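Local coordinates for Mll8374 protein (Mesorhizobium loti, PDB 3B5E) that probably hydrolyses carboxylic ester bonds, as a serine carboxylesterase of the alpha/beta-hydrolase fold, at residues Met129-Arg143 with Val151-Ala165. Numbering follows the deposited sequence.
With EDO (1,2-ethanediol), chain I.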
loop_
_atom_site.group_PDB
_atom_site.type_symbol
_atom_site.label_atom_id
_atom_site.label_comp_id
_atom_site.label_asym_id
_atom_site.label_seq_id
_atom_site.Cartn_x
_atom_site.Cartn_y
_atom_site.Cartn_z
HETATM N N MSE A 129 -0.666 -6.849 -6.318
HETATM C CA MSE A 129 -1.670 -6.875 -7.398
HETATM C C MSE A 129 -1.226 -7.710 -8.604
HETATM O O MSE A 129 -2.019 -8.450 -9.170
HETATM C CB MSE A 129 -2.006 -5.453 -7.893
HETATM C CG MSE A 129 -2.728 -4.590 -6.875
HETATM SE SE MSE A 129 -2.769 -2.693 -7.476
HETATM C CE MSE A 129 -3.267 -3.053 -9.224
ATOM N N LEU A 130 0.043 -7.583 -8.986
ATOM C CA LEU A 130 0.541 -8.218 -10.201
ATOM C C LEU A 130 0.902 -9.671 -9.995
ATOM O O LEU A 130 0.752 -10.479 -10.902
ATOM C CB LEU A 130 1.724 -7.429 -10.739
ATOM C CG LEU A 130 1.318 -6.076 -11.344
ATOM C CD1 LEU A 130 2.522 -5.163 -11.375
ATOM C CD2 LEU A 130 0.682 -6.257 -12.732
ATOM N N LEU A 131 1.332 -10.013 -8.790
ATOM C CA LEU A 131 1.794 -11.356 -8.496
ATOM C C LEU A 131 0.724 -12.255 -7.840
ATOM O O LEU A 131 0.817 -13.474 -7.953
ATOM C CB LEU A 131 3.037 -11.289 -7.615
ATOM C CG LEU A 131 4.310 -10.663 -8.206
ATOM C CD1 LEU A 131 5.356 -10.443 -7.130
ATOM C CD2 LEU A 131 4.933 -11.518 -9.347
ATOM N N HIS A 132 -0.262 -11.668 -7.153
ATOM C CA HIS A 132 -1.251 -12.414 -6.393
ATOM C C HIS A 132 -2.608 -11.832 -6.621
ATOM O O HIS A 132 -3.148 -11.183 -5.749
ATOM C CB HIS A 132 -0.905 -12.407 -4.920
ATOM C CG HIS A 132 0.393 -13.083 -4.647
ATOM N ND1 HIS A 132 0.501 -14.446 -4.540
ATOM C CD2 HIS A 132 1.655 -12.597 -4.569
ATOM C CE1 HIS A 132 1.769 -14.770 -4.343
ATOM N NE2 HIS A 132 2.492 -13.670 -4.388
ATOM N N PRO A 133 -3.151 -12.047 -7.822
ATOM C CA PRO A 133 -4.447 -11.494 -8.144
ATOM C C PRO A 133 -5.581 -12.120 -7.319
ATOM O O PRO A 133 -5.480 -13.251 -6.838
ATOM C CB PRO A 133 -4.608 -11.833 -9.624
ATOM C CG PRO A 133 -3.750 -13.024 -9.832
ATOM C CD PRO A 133 -2.583 -12.818 -8.946
ATOM N N GLY A 134 -6.645 -11.355 -7.150
ATOM C CA GLY A 134 -7.792 -11.800 -6.415
ATOM C C GLY A 134 -7.826 -11.341 -4.976
ATOM O O GLY A 134 -8.724 -11.732 -4.246
ATOM N N ILE A 135 -6.849 -10.551 -4.557
ATOM C CA ILE A 135 -6.805 -10.030 -3.192
ATOM C C ILE A 135 -7.167 -8.534 -3.145
ATOM O O ILE A 135 -8.092 -8.134 -2.418
ATOM C CB ILE A 135 -5.424 -10.231 -2.564
ATOM C CG1 ILE A 135 -5.137 -11.733 -2.455
ATOM C CG2 ILE A 135 -5.359 -9.553 -1.190
ATOM C CD1 ILE A 135 -3.755 -12.049 -2.052
ATOM N N VAL A 136 -6.442 -7.733 -3.926
ATOM C CA VAL A 136 -6.640 -6.291 -3.971
ATOM C C VAL A 136 -7.769 -5.907 -4.934
ATOM O O VAL A 136 -7.804 -6.372 -6.074
ATOM C CB VAL A 136 -5.321 -5.580 -4.314
ATOM C CG1 VAL A 136 -5.505 -4.047 -4.320
ATOM C CG2 VAL A 136 -4.228 -5.986 -3.318
ATOM N N ARG A 137 -8.711 -5.093 -4.436
ATOM C CA ARG A 137 -9.765 -4.454 -5.247
ATOM C C ARG A 137 -9.584 -2.934 -5.393
ATOM O O ARG A 137 -10.030 -2.352 -6.371
ATOM C CB ARG A 137 -11.152 -4.675 -4.633
ATOM C CG ARG A 137 -11.758 -6.058 -4.854
ATOM C CD ARG A 137 -11.162 -7.126 -3.917
ATOM N NE ARG A 137 -12.110 -8.210 -3.601
ATOM C CZ ARG A 137 -11.790 -9.347 -2.970
ATOM N NH1 ARG A 137 -10.535 -9.592 -2.601
ATOM N NH2 ARG A 137 -12.731 -10.259 -2.715
ATOM N N LEU A 138 -8.941 -2.325 -4.403
ATOM C CA LEU A 138 -8.756 -0.880 -4.310
ATOM C C LEU A 138 -7.370 -0.629 -3.746
ATOM O O LEU A 138 -7.025 -1.184 -2.703
ATOM C CB LEU A 138 -9.793 -0.251 -3.370
ATOM C CG LEU A 138 -11.293 -0.215 -3.722
ATOM C CD1 LEU A 138 -12.079 0.497 -2.613
ATOM C CD2 LEU A 138 -11.530 0.465 -5.065
ATOM N N ALA A 139 -6.565 0.170 -4.445
ATOM C CA ALA A 139 -5.207 0.471 -4.011
ATOM C C ALA A 139 -4.951 1.970 -4.126
ATOM O O ALA A 139 -5.314 2.582 -5.126
ATOM C CB ALA A 139 -4.186 -0.267 -4.843
ATOM N N ALA A 140 -4.321 2.534 -3.111
ATOM C CA ALA A 140 -3.895 3.941 -3.097
ATOM C C ALA A 140 -2.379 3.915 -2.916
ATOM O O ALA A 140 -1.870 3.465 -1.868
ATOM C CB ALA A 140 -4.551 4.720 -1.993
ATOM N N LEU A 141 -1.672 4.374 -3.958
ATOM C CA LEU A 141 -0.242 4.234 -4.056
ATOM C C LEU A 141 0.385 5.631 -3.991
ATOM O O LEU A 141 0.284 6.415 -4.945
ATOM C CB LEU A 141 0.159 3.559 -5.386
ATOM C CG LEU A 141 -0.493 2.205 -5.729
ATOM C CD1 LEU A 141 0.018 1.683 -7.057
ATOM C CD2 LEU A 141 -0.292 1.146 -4.656
ATOM N N LEU A 142 1.041 5.932 -2.880
ATOM C CA LEU A 142 1.600 7.267 -2.653
ATOM C C LEU A 142 3.095 7.218 -2.963
ATOM O O LEU A 142 3.831 6.439 -2.346
ATOM C CB LEU A 142 1.361 7.715 -1.225
ATOM C CG LEU A 142 -0.096 7.723 -0.752
ATOM C CD1 LEU A 142 -0.184 8.300 0.670
ATOM C CD2 LEU A 142 -1.003 8.460 -1.741
ATOM N N ARG A 143 3.519 8.026 -3.937
ATOM C CA ARG A 143 4.912 8.085 -4.414
ATOM C C ARG A 143 5.505 6.717 -4.821
ATOM O O ARG A 143 6.581 6.352 -4.367
ATOM C CB ARG A 143 5.819 8.781 -3.417
ATOM C CG ARG A 143 5.238 10.004 -2.742
ATOM C CD ARG A 143 5.002 11.166 -3.714
ATOM N NE ARG A 143 4.571 12.300 -2.911
ATOM C CZ ARG A 143 3.328 12.484 -2.485
ATOM N NH1 ARG A 143 2.329 11.695 -2.864
ATOM N NH2 ARG A 143 3.067 13.500 -1.692
ATOM N N VAL A 151 6.994 -9.006 -15.182
ATOM C CA VAL A 151 5.621 -8.897 -14.724
ATOM C C VAL A 151 4.856 -10.011 -15.391
ATOM O O VAL A 151 4.951 -10.172 -16.598
ATOM C CB VAL A 151 5.026 -7.519 -15.105
ATOM C CG1 VAL A 151 3.674 -7.348 -14.496
ATOM C CG2 VAL A 151 5.972 -6.387 -14.663
ATOM N N PRO A 152 4.106 -10.801 -14.623
ATOM C CA PRO A 152 3.269 -11.786 -15.284
ATOM C C PRO A 152 2.109 -11.116 -16.021
ATOM O O PRO A 152 1.839 -9.953 -15.783
ATOM C CB PRO A 152 2.741 -12.650 -14.137
ATOM C CG PRO A 152 3.298 -12.097 -12.906
ATOM C CD PRO A 152 3.941 -10.816 -13.162
ATOM N N ALA A 153 1.413 -11.871 -16.875
ATOM C CA ALA A 153 0.308 -11.350 -17.689
ATOM C C ALA A 153 -0.947 -11.293 -16.851
ATOM O O ALA A 153 -1.959 -11.877 -17.206
ATOM C CB ALA A 153 0.065 -12.251 -18.892
ATOM N N THR A 154 -0.882 -10.596 -15.736
ATOM C CA THR A 154 -1.980 -10.560 -14.781
ATOM C C THR A 154 -3.070 -9.609 -15.237
ATOM O O THR A 154 -2.789 -8.494 -15.657
ATOM C CB THR A 154 -1.463 -10.124 -13.386
ATOM O OG1 THR A 154 -0.468 -11.062 -12.973
ATOM C CG2 THR A 154 -2.574 -10.122 -12.365
ATOM N N ASP A 155 -4.316 -10.060 -15.130
ATOM C CA ASP A 155 -5.453 -9.254 -15.531
ATOM C C ASP A 155 -5.961 -8.505 -14.316
ATOM O O ASP A 155 -6.485 -9.125 -13.396
ATOM C CB ASP A 155 -6.559 -10.141 -16.123
ATOM C CG ASP A 155 -7.755 -9.340 -16.645
ATOM O OD1 ASP A 155 -7.781 -8.101 -16.499
ATOM O OD2 ASP A 155 -8.671 -9.968 -17.226
ATOM N N LEU A 156 -5.825 -7.178 -14.332
ATOM C CA LEU A 156 -6.226 -6.334 -13.206
ATOM C C LEU A 156 -7.600 -5.695 -13.453
ATOM O O LEU A 156 -7.987 -4.733 -12.773
ATOM C CB LEU A 156 -5.183 -5.225 -12.971
ATOM C CG LEU A 156 -3.736 -5.657 -12.687
ATOM C CD1 LEU A 156 -2.837 -4.430 -12.552
ATOM C CD2 LEU A 156 -3.587 -6.548 -11.465
ATOM N N ALA A 157 -8.332 -6.211 -14.441
ATOM C CA ALA A 157 -9.637 -5.670 -14.777
ATOM C C ALA A 157 -10.456 -5.585 -13.513
ATOM O O ALA A 157 -10.494 -6.517 -12.721
ATOM C CB ALA A 157 -10.344 -6.538 -15.811
ATOM N N GLY A 158 -11.096 -4.448 -13.317
ATOM C CA GLY A 158 -11.953 -4.255 -12.171
ATOM C C GLY A 158 -11.268 -3.619 -10.978
ATOM O O GLY A 158 -11.961 -3.188 -10.043
ATOM N N ILE A 159 -9.934 -3.559 -10.965
ATOM C CA ILE A 159 -9.235 -2.921 -9.855
ATOM C C ILE A 159 -9.125 -1.396 -10.095
ATOM O O ILE A 159 -8.726 -0.951 -11.161
ATOM C CB ILE A 159 -7.844 -3.581 -9.601
ATOM C CG1 ILE A 159 -8.039 -5.058 -9.275
ATOM C CG2 ILE A 159 -7.080 -2.910 -8.467
ATOM C CD1 ILE A 159 -6.744 -5.852 -9.243
ATOM N N ARG A 160 -9.513 -0.612 -9.100
ATOM C CA ARG A 160 -9.258 0.804 -9.126
ATOM C C ARG A 160 -7.994 1.106 -8.331
ATOM O O ARG A 160 -7.877 0.728 -7.141
ATOM C CB ARG A 160 -10.437 1.563 -8.528
ATOM C CG ARG A 160 -11.717 1.462 -9.342
ATOM C CD ARG A 160 -12.901 2.002 -8.478
ATOM N NE ARG A 160 -12.843 3.473 -8.308
ATOM C CZ ARG A 160 -12.776 4.178 -7.162
ATOM N NH1 ARG A 160 -12.747 3.639 -5.942
ATOM N NH2 ARG A 160 -12.742 5.490 -7.258
ATOM N N THR A 161 -7.077 1.814 -8.986
ATOM C CA THR A 161 -5.825 2.219 -8.397
ATOM C C THR A 161 -5.712 3.740 -8.462
ATOM O O THR A 161 -5.940 4.344 -9.521
ATOM C CB THR A 161 -4.652 1.597 -9.151
ATOM O OG1 THR A 161 -4.934 0.212 -9.406
ATOM C CG2 THR A 161 -3.375 1.731 -8.336
ATOM N N LEU A 162 -5.407 4.354 -7.318
ATOM C CA LEU A 162 -5.065 5.748 -7.238
ATOM C C LEU A 162 -3.530 5.820 -7.079
ATOM O O LEU A 162 -2.959 5.059 -6.297
ATOM C CB LEU A 162 -5.768 6.403 -6.039
ATOM C CG LEU A 162 -5.334 7.797 -5.656
ATOM C CD1 LEU A 162 -5.792 8.889 -6.670
ATOM C CD2 LEU A 162 -5.850 8.087 -4.246
ATOM N N ILE A 163 -2.889 6.733 -7.829
ATOM C CA ILE A 163 -1.462 7.045 -7.717
ATOM C C ILE A 163 -1.335 8.527 -7.428
ATOM O O ILE A 163 -2.011 9.362 -8.094
ATOM C CB ILE A 163 -0.690 6.672 -9.029
ATOM C CG1 ILE A 163 -0.688 5.153 -9.235
ATOM C CG2 ILE A 163 0.722 7.290 -9.020
ATOM C CD1 ILE A 163 -0.255 4.738 -10.640
ATOM N N ILE A 164 -0.549 8.885 -6.402
ATOM C CA ILE A 164 -0.235 10.286 -6.168
ATOM C C ILE A 164 1.261 10.505 -6.211
ATOM O O ILE A 164 2.000 9.985 -5.363
ATOM C CB ILE A 164 -0.761 10.791 -4.845
ATOM C CG1 ILE A 164 -2.227 10.407 -4.659
ATOM C CG2 ILE A 164 -0.550 12.350 -4.757
ATOM C CD1 ILE A 164 -2.863 11.029 -3.420
ATOM N N ALA A 165 1.689 11.229 -7.248
ATOM C CA ALA A 165 3.067 11.600 -7.508
ATOM C C ALA A 165 3.316 12.980 -6.973
ATOM O O ALA A 165 2.450 13.858 -6.973
ATOM C CB ALA A 165 3.363 11.584 -9.016
HETATM C C1 EDO I . 10.764 3.932 -3.884
HETATM O O1 EDO I . 10.426 3.610 -2.547
HETATM C C2 EDO I . 9.848 5.032 -4.403
HETATM O O2 EDO I . 8.560 4.568 -4.863
HETATM O O HOH W 1 -12.369 -2.150 -7.644
#
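Parallel strands Leu138-Leu142 and Arg160-Ala165 lie side by side within the central sheet, Ala139 opposite Thr161 and Leu141 opposite Ile163. Backbone bonds run back and forth between them: Ala139 O accepts from Leu162 N at 2.8 Å, and Leu162 O from Leu141 N. Just before the strands, a water donates to Arg137 O and to Gly158 O in the type II turn Leu156-Ile159. On one face Leu138 lies alongside Arg160, its CD2 3.5 Å from Arg160 NH1 at the guanidinium edge; NH2 bonds to Trp212 O, and the arginine makes a cation-pi contact with the same tryptophan of helix 203-214. On the other face Leu141 CD1 lies 4.2 Å from Ile163 CG1. The strand order 1-3-2-4-5-6-7, with the first antiparallel, fits the alpha/beta-hydrolase fold, as does the probable nucleophile elbow at Ser119, before helix 120-131, which leads into strand 138-142. From this helix Met129, a selenomethionine bent at chi3 (46°), brings CE to 3.6 Å from Leu156 CD1. Leu130 CD2 packs against Val151 CG1 at 3.6 Å. Just past strand 138-142, Arg143 grips Ile164 O twice: the backbone N of Arg143 arrives nearly along the C=O axis, whereas its NH1 (3.0 Å) comes from above the carbonyl plane. A bend at chi2 (-67°) folds the arginine back to this carbonyl; NE bonds to Gly198 O, NH1 also forms a salt bridge with Asp205, and the side chain touches His199, probably the triad histidine.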